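PDB 4PF1: peptidase S15/CocE/NonD, which is a serine aminopeptidase of the alpha/beta-hydrolase fold that probably removes residues from the N-terminal ends of peptides. Local coordinates for residues M527-E539 against L553-F566. Sequence-based numbering, arbitrary orientation.
Sequences MLSADIFRGRYRE and LEYRIPLPQVSHTF
Arg538 reaches across to the backbone of 553-558, where its NH1 donates to Glu554 O at 2.8 Å. The carbonyl oxygen lies in the guanidinium plane and receives the N-H on a lone pair, so the bond is well directed although bent to 154° at the hydrogen. With CG anti to the backbone N (chi1 -168°) and the chain extended at chi2, CD lies over one face of the Tyr555 ring, 3.9 Å from its centroid, in a CH-pi contact; the bend at chi3 then swings the guanidinium to Glu554 O. Leu553 covers a face of the guanidinium, and a salt bridge joins NH2 to Glu539 OE2, 3.4 Å away. Arginine suits this place because its methylenes pack on an aromatic while its flat head reaches a carbonyl; an alanine here would probably leave Glu554 O without this donor and the Tyr555 face without its cover.

Further along, Phe533 sets CB 3.8 Å from Ile557 CG1, an apolar pairing suited to the buried interior. Strands 530-534 and 553-558 run roughly antiparallel, 143° apart, but belong to different sheets that pack face to face, as in the beta-sandwich, jelly-roll-like C-terminal domain of S15 peptidases. No backbone ladder joins them; side chains meet across the gap, and a water links Asp531 OD2 with Pro558 O. At the corner of the chain, Ser529 OG donates to Pro560 O at 2.6 Å; serine is small enough here to lie against the Pro560 ring. Another water links Leu528 O with Gln561 O.

Leucine's branched end suits position 528: CD1 covers the His564 ring, 3.8 Å from its centroid, while CD2 meets Phe566 CZ and Val562 CG1. Farther out, Asp509 and Thr380 hold the two nitrogens of His564, while His198 and Ile532 N bind Asp531 OD1.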
# COMPACT_ATOMS: atom_id res chain seq x y z
N MET A 527 0.41 11.35 -21.46
CA MET A 527 1.23 12.39 -22.08
C MET A 527 2.51 11.74 -22.61
O MET A 527 3.06 10.85 -21.95
CB MET A 527 1.53 13.53 -21.10
CG MET A 527 1.96 14.81 -21.80
SD MET A 527 1.70 16.29 -20.80
CE MET A 527 3.06 16.12 -19.62
N LEU A 528 2.94 12.13 -23.82
CA LEU A 528 4.08 11.50 -24.48
C LEU A 528 5.19 12.52 -24.81
O LEU A 528 6.37 12.22 -24.63
CB LEU A 528 3.60 10.79 -25.76
CG LEU A 528 4.62 9.96 -26.52
CD1 LEU A 528 4.88 8.63 -25.83
CD2 LEU A 528 4.16 9.74 -27.94
N SER A 529 4.80 13.70 -25.32
CA SER A 529 5.72 14.78 -25.66
C SER A 529 4.99 16.09 -25.55
O SER A 529 3.97 16.28 -26.21
CB SER A 529 6.28 14.59 -27.06
OG SER A 529 7.11 15.68 -27.45
N ALA A 530 5.46 16.99 -24.67
CA ALA A 530 4.80 18.26 -24.44
C ALA A 530 5.78 19.37 -24.08
O ALA A 530 6.76 19.11 -23.38
CB ALA A 530 3.76 18.12 -23.34
N ASP A 531 5.50 20.60 -24.52
CA ASP A 531 6.31 21.75 -24.17
C ASP A 531 5.50 23.05 -24.23
O ASP A 531 4.33 23.04 -24.62
CB ASP A 531 7.60 21.86 -25.01
CG ASP A 531 8.82 22.15 -24.14
OD1 ASP A 531 8.68 22.93 -23.17
OD2 ASP A 531 9.89 21.58 -24.41
N ILE A 532 6.12 24.15 -23.81
CA ILE A 532 5.50 25.47 -23.71
C ILE A 532 6.36 26.51 -24.44
O ILE A 532 7.59 26.42 -24.46
CB ILE A 532 5.29 25.84 -22.21
CG1 ILE A 532 4.61 27.24 -22.02
CG2 ILE A 532 6.59 25.72 -21.39
CD1 ILE A 532 4.10 27.54 -20.59
N PHE A 533 5.70 27.51 -25.04
CA PHE A 533 6.37 28.61 -25.73
C PHE A 533 5.85 29.94 -25.18
O PHE A 533 4.64 30.17 -25.18
CB PHE A 533 6.15 28.51 -27.25
CG PHE A 533 7.04 29.42 -28.08
CD1 PHE A 533 6.81 30.79 -28.14
CD2 PHE A 533 8.07 28.89 -28.85
CE1 PHE A 533 7.64 31.63 -28.89
CE2 PHE A 533 8.88 29.72 -29.62
CZ PHE A 533 8.66 31.09 -29.64
N ARG A 534 6.76 30.83 -24.74
CA ARG A 534 6.37 32.16 -24.27
C ARG A 534 6.29 33.08 -25.49
O ARG A 534 7.31 33.39 -26.11
CB ARG A 534 7.34 32.69 -23.20
CG ARG A 534 6.83 33.95 -22.51
CD ARG A 534 7.14 33.95 -21.03
NE ARG A 534 6.14 33.21 -20.26
CZ ARG A 534 6.21 33.02 -18.94
NH1 ARG A 534 7.23 33.51 -18.24
NH2 ARG A 534 5.26 32.34 -18.32
N GLY A 535 5.05 33.43 -25.86
CA GLY A 535 4.69 34.20 -27.05
C GLY A 535 5.43 35.49 -27.33
O GLY A 535 5.55 35.87 -28.50
N ARG A 536 5.93 36.17 -26.28
CA ARG A 536 6.69 37.42 -26.44
C ARG A 536 8.02 37.20 -27.22
O ARG A 536 8.59 38.17 -27.73
CB ARG A 536 6.96 38.07 -25.06
CG ARG A 536 7.94 37.28 -24.19
CD ARG A 536 7.80 37.57 -22.71
NE ARG A 536 8.51 38.77 -22.30
CZ ARG A 536 7.92 39.92 -21.98
NH1 ARG A 536 8.64 40.97 -21.61
NH2 ARG A 536 6.60 40.02 -22.02
N TYR A 537 8.48 35.93 -27.34
CA TYR A 537 9.72 35.58 -28.05
C TYR A 537 9.42 34.89 -29.41
O TYR A 537 10.27 34.16 -29.92
CB TYR A 537 10.62 34.67 -27.17
CG TYR A 537 10.84 35.22 -25.77
CD1 TYR A 537 11.57 36.38 -25.56
CD2 TYR A 537 10.31 34.57 -24.66
CE1 TYR A 537 11.74 36.91 -24.28
CE2 TYR A 537 10.49 35.07 -23.37
CZ TYR A 537 11.21 36.24 -23.19
OH TYR A 537 11.38 36.75 -21.92
N ARG A 538 8.25 35.19 -30.01
CA ARG A 538 7.80 34.61 -31.29
C ARG A 538 8.73 34.94 -32.47
O ARG A 538 8.92 34.10 -33.35
CB ARG A 538 6.37 35.10 -31.62
CG ARG A 538 5.71 34.34 -32.77
CD ARG A 538 4.41 34.99 -33.22
NE ARG A 538 4.64 36.17 -34.06
CZ ARG A 538 4.86 36.12 -35.37
NH1 ARG A 538 4.90 34.95 -36.01
NH2 ARG A 538 5.04 37.24 -36.06
N GLU A 539 9.26 36.16 -32.52
CA GLU A 539 10.09 36.59 -33.65
C GLU A 539 11.57 36.67 -33.30
O GLU A 539 12.41 36.64 -34.20
CB GLU A 539 9.59 37.94 -34.19
CG GLU A 539 8.21 37.83 -34.82
CD GLU A 539 7.65 39.13 -35.35
OE1 GLU A 539 8.03 39.53 -36.47
OE2 GLU A 539 6.82 39.74 -34.65
N LEU A 553 -1.16 34.65 -35.70
CA LEU A 553 0.31 34.59 -35.79
C LEU A 553 0.82 33.15 -35.79
O LEU A 553 0.24 32.27 -35.14
CB LEU A 553 0.95 35.38 -34.63
CG LEU A 553 0.59 36.87 -34.54
CD1 LEU A 553 0.91 37.42 -33.17
CD2 LEU A 553 1.27 37.68 -35.62
N GLU A 554 1.93 32.92 -36.51
CA GLU A 554 2.56 31.61 -36.64
C GLU A 554 3.63 31.41 -35.56
O GLU A 554 4.47 32.28 -35.35
CB GLU A 554 3.18 31.45 -38.04
CG GLU A 554 3.68 30.04 -38.34
CD GLU A 554 4.30 29.83 -39.71
OE1 GLU A 554 4.18 30.73 -40.58
OE2 GLU A 554 4.89 28.75 -39.92
N TYR A 555 3.60 30.24 -34.92
CA TYR A 555 4.55 29.81 -33.88
C TYR A 555 5.20 28.50 -34.28
O TYR A 555 4.52 27.60 -34.79
CB TYR A 555 3.83 29.64 -32.52
CG TYR A 555 3.19 30.89 -31.99
CD1 TYR A 555 1.90 31.25 -32.39
CD2 TYR A 555 3.84 31.70 -31.07
CE1 TYR A 555 1.30 32.41 -31.90
CE2 TYR A 555 3.24 32.85 -30.56
CZ TYR A 555 1.97 33.21 -31.00
OH TYR A 555 1.38 34.34 -30.50
N ARG A 556 6.51 28.38 -34.05
CA ARG A 556 7.24 27.14 -34.28
C ARG A 556 7.64 26.60 -32.92
O ARG A 556 8.43 27.23 -32.22
CB ARG A 556 8.46 27.36 -35.19
CG ARG A 556 8.88 26.11 -35.95
CD ARG A 556 10.23 26.27 -36.63
NE ARG A 556 11.30 25.61 -35.88
CZ ARG A 556 11.82 24.44 -36.20
NH1 ARG A 556 11.40 23.79 -37.28
NH2 ARG A 556 12.79 23.91 -35.46
N ILE A 557 7.00 25.50 -32.49
CA ILE A 557 7.25 24.94 -31.16
C ILE A 557 7.82 23.51 -31.28
O ILE A 557 7.05 22.55 -31.39
CB ILE A 557 5.99 25.00 -30.23
CG1 ILE A 557 5.31 26.39 -30.27
CG2 ILE A 557 6.34 24.60 -28.79
CD1 ILE A 557 3.82 26.39 -29.87
N PRO A 558 9.17 23.36 -31.27
CA PRO A 558 9.74 22.00 -31.28
C PRO A 558 9.41 21.31 -29.96
O PRO A 558 9.43 21.95 -28.91
CB PRO A 558 11.25 22.25 -31.44
CG PRO A 558 11.41 23.73 -31.72
CD PRO A 558 10.21 24.39 -31.12
N LEU A 559 9.02 20.03 -30.03
CA LEU A 559 8.58 19.30 -28.84
C LEU A 559 9.59 18.21 -28.45
O LEU A 559 10.37 17.78 -29.29
CB LEU A 559 7.18 18.71 -29.08
CG LEU A 559 6.05 19.73 -29.28
CD1 LEU A 559 4.86 19.10 -29.98
CD2 LEU A 559 5.62 20.37 -27.96
N PRO A 560 9.58 17.73 -27.17
CA PRO A 560 10.54 16.68 -26.76
C PRO A 560 10.53 15.46 -27.68
O PRO A 560 9.52 15.15 -28.29
CB PRO A 560 10.07 16.31 -25.35
CG PRO A 560 9.42 17.54 -24.84
CD PRO A 560 8.74 18.17 -26.02
N GLN A 561 11.68 14.78 -27.77
CA GLN A 561 11.88 13.62 -28.64
C GLN A 561 10.86 12.52 -28.40
O GLN A 561 10.36 12.36 -27.27
CB GLN A 561 13.30 13.03 -28.47
CG GLN A 561 14.43 14.04 -28.63
CD GLN A 561 14.42 14.79 -29.94
OE1 GLN A 561 14.29 14.21 -31.02
NE2 GLN A 561 14.61 16.10 -29.87
N VAL A 562 10.54 11.77 -29.47
CA VAL A 562 9.64 10.62 -29.43
C VAL A 562 10.29 9.42 -30.13
O VAL A 562 11.05 9.58 -31.08
CB VAL A 562 8.22 10.90 -30.01
CG1 VAL A 562 7.41 11.80 -29.08
CG2 VAL A 562 8.28 11.48 -31.43
N SER A 563 9.98 8.23 -29.63
CA SER A 563 10.37 6.93 -30.15
C SER A 563 9.29 6.02 -29.66
O SER A 563 9.36 5.52 -28.53
CB SER A 563 11.76 6.52 -29.65
OG SER A 563 12.23 5.39 -30.36
N HIS A 564 8.18 5.98 -30.40
CA HIS A 564 6.98 5.34 -29.92
C HIS A 564 6.18 4.66 -31.00
O HIS A 564 6.17 5.10 -32.16
CB HIS A 564 6.11 6.43 -29.26
CG HIS A 564 4.88 5.93 -28.56
ND1 HIS A 564 4.97 5.24 -27.36
CD2 HIS A 564 3.58 6.10 -28.88
CE1 HIS A 564 3.72 4.99 -27.01
NE2 HIS A 564 2.85 5.50 -27.89
N THR A 565 5.46 3.60 -30.61
CA THR A 565 4.50 2.94 -31.47
C THR A 565 3.11 3.16 -30.87
O THR A 565 2.84 2.72 -29.76
CB THR A 565 4.83 1.44 -31.65
OG1 THR A 565 6.03 1.33 -32.42
CG2 THR A 565 3.71 0.68 -32.36
N PHE A 566 2.25 3.87 -31.61
CA PHE A 566 0.85 4.05 -31.25
C PHE A 566 0.15 2.76 -31.69
O PHE A 566 -0.02 2.53 -32.89
CB PHE A 566 0.25 5.29 -31.93
CG PHE A 566 0.76 6.63 -31.44
CD1 PHE A 566 0.22 7.22 -30.31
CD2 PHE A 566 1.74 7.32 -32.15
CE1 PHE A 566 0.68 8.47 -29.87
CE2 PHE A 566 2.19 8.57 -31.71
CZ PHE A 566 1.65 9.14 -30.57
O HOH W 1 8.37 10.60 -25.88
O HOH W 2 10.75 21.00 -26.78